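Local coordinates for GrgF (Penicillium sp. sh18, PDB 6LZH), which transfers polyketide chains in the biosynthesis of the fungal furanone gregatin A, as an alpha/beta hydrolase-fold enzyme linked to Claisen condensation, at residues A[112-117]-A[135-140]; A[234-239]-A[259-264]. One frame throughout, in Å; residues are numbered along the deposited sequence.

Interaction 1 of 2, residues A[112-117]-A[135-140]; sequences WGLCFG and IAVAPL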
# COMPACT_ATOMS: atom_id res chain seq x y z
N TRP A 112 13.50 -15.98 -0.37
CA TRP A 112 13.46 -16.63 0.94
C TRP A 112 13.33 -15.53 1.98
O TRP A 112 14.01 -14.51 1.89
CB TRP A 112 14.74 -17.45 1.16
CG TRP A 112 14.90 -18.24 2.45
CD1 TRP A 112 14.85 -19.61 2.59
CD2 TRP A 112 15.24 -17.73 3.74
NE1 TRP A 112 15.08 -19.97 3.90
CE2 TRP A 112 15.33 -18.84 4.63
CE3 TRP A 112 15.46 -16.44 4.24
CZ2 TRP A 112 15.64 -18.69 5.98
CZ3 TRP A 112 15.75 -16.29 5.60
CH2 TRP A 112 15.84 -17.41 6.44
N GLY A 113 12.47 -15.72 2.97
CA GLY A 113 12.28 -14.68 3.97
C GLY A 113 11.96 -15.26 5.32
O GLY A 113 11.24 -16.26 5.43
N LEU A 114 12.47 -14.61 6.37
CA LEU A 114 12.21 -14.99 7.75
C LEU A 114 11.37 -13.90 8.41
O LEU A 114 11.67 -12.71 8.31
CB LEU A 114 13.53 -15.17 8.52
CG LEU A 114 13.41 -15.39 10.03
CD1 LEU A 114 12.69 -16.72 10.36
CD2 LEU A 114 14.77 -15.35 10.68
N CYS A 115 10.30 -14.32 9.10
CA CYS A 115 9.49 -13.41 9.93
C CYS A 115 8.90 -12.34 9.02
O CYS A 115 8.20 -12.69 8.05
CB CYS A 115 10.38 -12.91 11.09
SG CYS A 115 9.56 -11.71 12.22
N PHE A 116 9.10 -11.04 9.27
CA PHE A 116 8.54 -10.03 8.38
C PHE A 116 9.09 -10.19 6.97
O PHE A 116 8.38 -9.89 6.00
CB PHE A 116 8.84 -8.63 8.93
CG PHE A 116 8.26 -7.53 8.06
CD1 PHE A 116 6.95 -7.16 8.20
CD2 PHE A 116 9.04 -6.90 7.10
CE1 PHE A 116 6.41 -6.16 7.42
CE2 PHE A 116 8.50 -5.90 6.32
CZ PHE A 116 7.19 -5.53 6.47
N GLY A 117 10.34 -10.64 6.83
CA GLY A 117 10.89 -10.92 5.51
C GLY A 117 10.11 -11.97 4.74
O GLY A 117 10.10 -11.94 3.50
N ILE A 135 10.19 -19.18 -0.48
CA ILE A 135 10.14 -19.84 0.82
C ILE A 135 9.90 -18.79 1.90
O ILE A 135 10.67 -17.81 2.00
CB ILE A 135 11.44 -20.61 1.13
CG1 ILE A 135 11.70 -21.69 0.06
CG2 ILE A 135 11.36 -21.20 2.56
CD1 ILE A 135 13.14 -22.29 0.14
N ALA A 136 8.87 -19.00 2.72
CA ALA A 136 8.58 -18.13 3.86
C ALA A 136 8.78 -18.92 5.15
O ALA A 136 8.14 -19.95 5.36
CB ALA A 136 7.16 -17.57 3.78
N VAL A 137 9.68 -18.45 6.01
CA VAL A 137 9.97 -19.09 7.29
C VAL A 137 9.37 -18.24 8.40
O VAL A 137 9.74 -17.07 8.56
CB VAL A 137 11.48 -19.27 7.50
CG1 VAL A 137 11.71 -19.90 8.84
CG2 VAL A 137 12.09 -20.10 6.35
N ALA A 138 8.48 -18.86 9.20
CA ALA A 138 7.75 -18.22 10.28
C ALA A 138 7.27 -16.82 9.91
O ALA A 138 7.58 -15.85 10.62
CB ALA A 138 8.62 -18.19 11.54
N PRO A 139 6.52 -16.66 8.81
CA PRO A 139 6.18 -15.30 8.34
C PRO A 139 5.28 -14.56 9.32
O PRO A 139 4.38 -15.13 9.93
CB PRO A 139 5.46 -15.55 7.02
CG PRO A 139 4.91 -16.96 7.12
CD PRO A 139 6.02 -17.69 7.88
N LEU A 140 5.54 -13.26 9.45
CA LEU A 140 4.69 -12.38 10.25
C LEU A 140 3.49 -11.99 9.39
O LEU A 140 3.66 -11.40 8.32
CB LEU A 140 5.48 -11.15 10.70
CG LEU A 140 4.83 -9.91 11.33
CD1 LEU A 140 3.73 -10.27 12.30
CD2 LEU A 140 5.93 -9.13 12.05

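Interaction 2 of 2, residues A[234-239]-A[259-264]; sequences MVTPEL and KELDIL. With NA (sodium ion), chain C.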
# COMPACT_ATOMS: atom_id res chain seq x y z
N MET A 234 5.89 -22.78 2.84
CA MET A 234 5.87 -22.15 4.15
C MET A 234 6.50 -23.08 5.17
O MET A 234 6.25 -24.30 5.17
CB MET A 234 4.46 -21.80 4.61
CG MET A 234 4.49 -20.88 5.83
SD MET A 234 2.83 -20.38 6.29
CE MET A 234 2.38 -19.29 4.93
N VAL A 235 7.30 -22.50 6.06
CA VAL A 235 7.98 -23.23 7.13
C VAL A 235 7.54 -22.62 8.45
O VAL A 235 7.95 -21.50 8.80
CB VAL A 235 9.51 -23.19 6.98
CG1 VAL A 235 10.17 -23.93 8.14
CG2 VAL A 235 9.89 -23.79 5.64
N THR A 236 6.70 -23.36 9.17
CA THR A 236 5.94 -22.81 10.29
C THR A 236 6.33 -23.55 11.56
O THR A 236 6.11 -24.77 11.66
CB THR A 236 4.43 -22.94 10.02
OG1 THR A 236 4.06 -22.06 8.95
CG2 THR A 236 3.63 -22.58 11.26
N PRO A 237 6.91 -22.87 12.55
CA PRO A 237 7.13 -23.53 13.84
C PRO A 237 5.79 -23.91 14.45
O PRO A 237 4.81 -23.17 14.32
CB PRO A 237 7.86 -22.46 14.67
CG PRO A 237 8.44 -21.48 13.64
CD PRO A 237 7.38 -21.47 12.55
N GLU A 238 5.73 -25.10 15.05
CA GLU A 238 4.46 -25.60 15.60
C GLU A 238 3.98 -24.74 16.75
O GLU A 238 2.76 -24.55 16.93
CB GLU A 238 4.60 -27.05 16.05
CG GLU A 238 3.39 -27.60 16.85
CD GLU A 238 3.65 -28.98 17.47
OE1 GLU A 238 4.79 -29.48 17.41
OE2 GLU A 238 2.71 -29.56 18.06
N LEU A 239 4.90 -24.19 17.53
CA LEU A 239 4.60 -23.52 18.79
C LEU A 239 4.99 -22.05 18.73
O LEU A 239 5.50 -21.48 19.71
CB LEU A 239 5.30 -24.23 19.95
CG LEU A 239 5.01 -25.73 20.03
CD1 LEU A 239 5.84 -26.37 21.17
CD2 LEU A 239 3.50 -25.99 20.20
N LYS A 259 1.76 -25.39 -3.46
CA LYS A 259 2.23 -24.83 -2.20
C LYS A 259 2.57 -25.99 -1.29
O LYS A 259 1.93 -27.04 -1.35
CB LYS A 259 1.19 -23.92 -1.54
CG LYS A 259 -0.10 -24.66 -1.18
CD LYS A 259 -1.17 -23.72 -0.63
CE LYS A 259 -2.40 -24.51 -0.17
NZ LYS A 259 -3.41 -23.61 0.45
N GLU A 260 3.62 -25.83 -0.49
CA GLU A 260 4.06 -26.91 0.38
C GLU A 260 4.35 -26.37 1.77
O GLU A 260 4.92 -25.28 1.93
CB GLU A 260 5.32 -27.60 -0.18
CG GLU A 260 5.10 -28.20 -1.57
CD GLU A 260 6.32 -28.96 -2.09
OE1 GLU A 260 7.20 -29.31 -1.28
OE2 GLU A 260 6.37 -29.21 -3.32
N LEU A 261 3.96 -27.14 2.78
CA LEU A 261 4.05 -26.74 4.18
C LEU A 261 4.99 -27.66 4.93
O LEU A 261 4.85 -28.89 4.86
CB LEU A 261 2.67 -26.79 4.85
CG LEU A 261 2.65 -26.47 6.35
CD1 LEU A 261 3.07 -25.01 6.62
CD2 LEU A 261 1.26 -26.74 6.91
N ASP A 262 5.92 -27.07 5.68
CA ASP A 262 6.71 -27.81 6.66
C ASP A 262 6.43 -27.24 8.04
O ASP A 262 6.56 -26.03 8.25
CB ASP A 262 8.21 -27.72 6.35
CG ASP A 262 9.05 -28.56 7.29
OD1 ASP A 262 8.46 -29.45 7.94
OD2 ASP A 262 10.28 -28.34 7.35
N ILE A 263 6.02 -28.09 8.98
CA ILE A 263 5.84 -27.70 10.38
C ILE A 263 7.09 -28.08 11.15
O ILE A 263 7.51 -29.24 11.12
CB ILE A 263 4.62 -28.40 11.00
CG1 ILE A 263 3.35 -28.12 10.19
CG2 ILE A 263 4.45 -27.97 12.46
CD1 ILE A 263 2.83 -26.71 10.34
N LEU A 264 7.67 -27.12 11.89
CA LEU A 264 8.84 -27.44 12.71
C LEU A 264 8.33 -27.91 14.07
O LEU A 264 7.99 -27.10 14.93
CB LEU A 264 9.76 -26.24 12.85
CG LEU A 264 10.27 -25.59 11.56
CD1 LEU A 264 11.27 -24.50 11.89
CD2 LEU A 264 10.89 -26.63 10.64
NA NA C . 8.68 -30.94 9.86
O HOH W 1 11.00 -30.18 9.42
O HOH W 2 9.87 -31.13 12.35

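Interaction 1 of 2, residues A[112-117]-A[135-140]
Trp112 keeps CG anti to its backbone N (chi1 -178°), which sets the indole alongside strand 135-137; in Val137, CG1 anti to N is directed to Leu114 and CG2, beside N, to the indole, all on the same face of the sheet. CG2 lies above the indole plane toward its rim, 3.8 Å from Trp112 CZ2; CG1 meets Leu114 CD1 at 3.7 Å. Ile135 brings CG2 to 3.8 Å from Trp112 CD1, at the pyrrole end of the ring. The indole NE1 is hydrogen-bonded to Gln284 of helix 277-292, which helps fix the ring's rotation.

Beneath these side chains runs a parallel ladder: Gly113 N bonds to Ile135 O, Val137 N to Gly113 O (2.8 Å) and Cys115 N to Val137 O (2.9 Å). Past the last bridge of the ladder, Leu140 N still reaches Cys115 O at 3.1 Å, but from well above the carbonyl plane. Cys115 itself has phi 62° and psi -125°, a strained conformation at the N-cap of helix 116-127. The tightness of the turn shows at Gly113, where a CB would stand 2.1 Å from Gly117 O. Strand, sharp turn and helix, with Gly113 and Gly117 flanking the probable nucleophile Cys115, fit the nucleophile elbow of the alpha/beta hydrolase fold.

Interaction 2 of 2, residues A[234-239]-A[259-264]
Val235 and Leu264 meet on one face of a parallel strand pair, and Thr236 meets Leu261 and Ile263 on the other. The strands belong to a beta-alpha-beta crossover, strand 232-237, helix 245-254, strand 259-264, and their axes run at 21° to each other. On the first face, Leu264 has CG beside its backbone N (chi1 -55°), which brings CG toward Val235 on a diagonal across the pair. Its CD2 lies 3.7 Å from Val235 CG1. Helix 277-292 packs there, through Gln284 against Val235 and Ile280 against Leu264.

On the opposite face the two side chains of the outer strand approach Thr236 from different directions. Leu261 brings CD1 to 3.9 Å from Thr236 OG1, a hydroxyl that is hydrogen-bonded to Gln248 of the connecting helix. Ile263 divides its branches: CD1 lies 4.1 Å from Thr236 CB, while CG2 touches Glu238 CB at 3.7 Å. An alanine at Ile263 would probably open a gap beside Thr236 and leave Glu238 CB without this apolar neighbour.

Five backbone bonds join the strands, from Met234 N to Glu260 O up to Glu238 N to Leu264 O. Toward the C-terminal end they become less collinear with the carbonyls: Leu264 N stands 2.8 Å from Thr236 O yet 39° out of the carbonyl plane.

The outer strand also binds a sodium ion, together with two waters. Asp262 has CG anti to N and supplies OD1, and the next residue gives its main-chain oxygen. OD1 of Asp262 and O of Ile263 are metal ligands, each 2.4 Å from the sodium. One of the metal-bound waters donates a hydrogen bond to Asp262 OD2 at 2.9 Å.

Interaction 1 closes before interaction 2 opens along the chain, and their centres lie 11 Å apart in one mixed sheet. Each joins the two strands of a beta-alpha-beta unit, and the units are adjacent: strands 108-114, 133-137, 232-237 and 259-264 follow one another across the sheet. The middle pair connects the contacts, with probable hydrogen bonds from Ala138 N to Val235 O (2.7 Å) and from Val235 N to Ala136 O (2.8 Å), plus packing of Ala138 against Pro237. Helix 277-292 touches both. Cys115, Asp240 and His269, the likely catalytic triad, come after strands 108-114, 232-237 and 259-264, so the strand ends probably help place them.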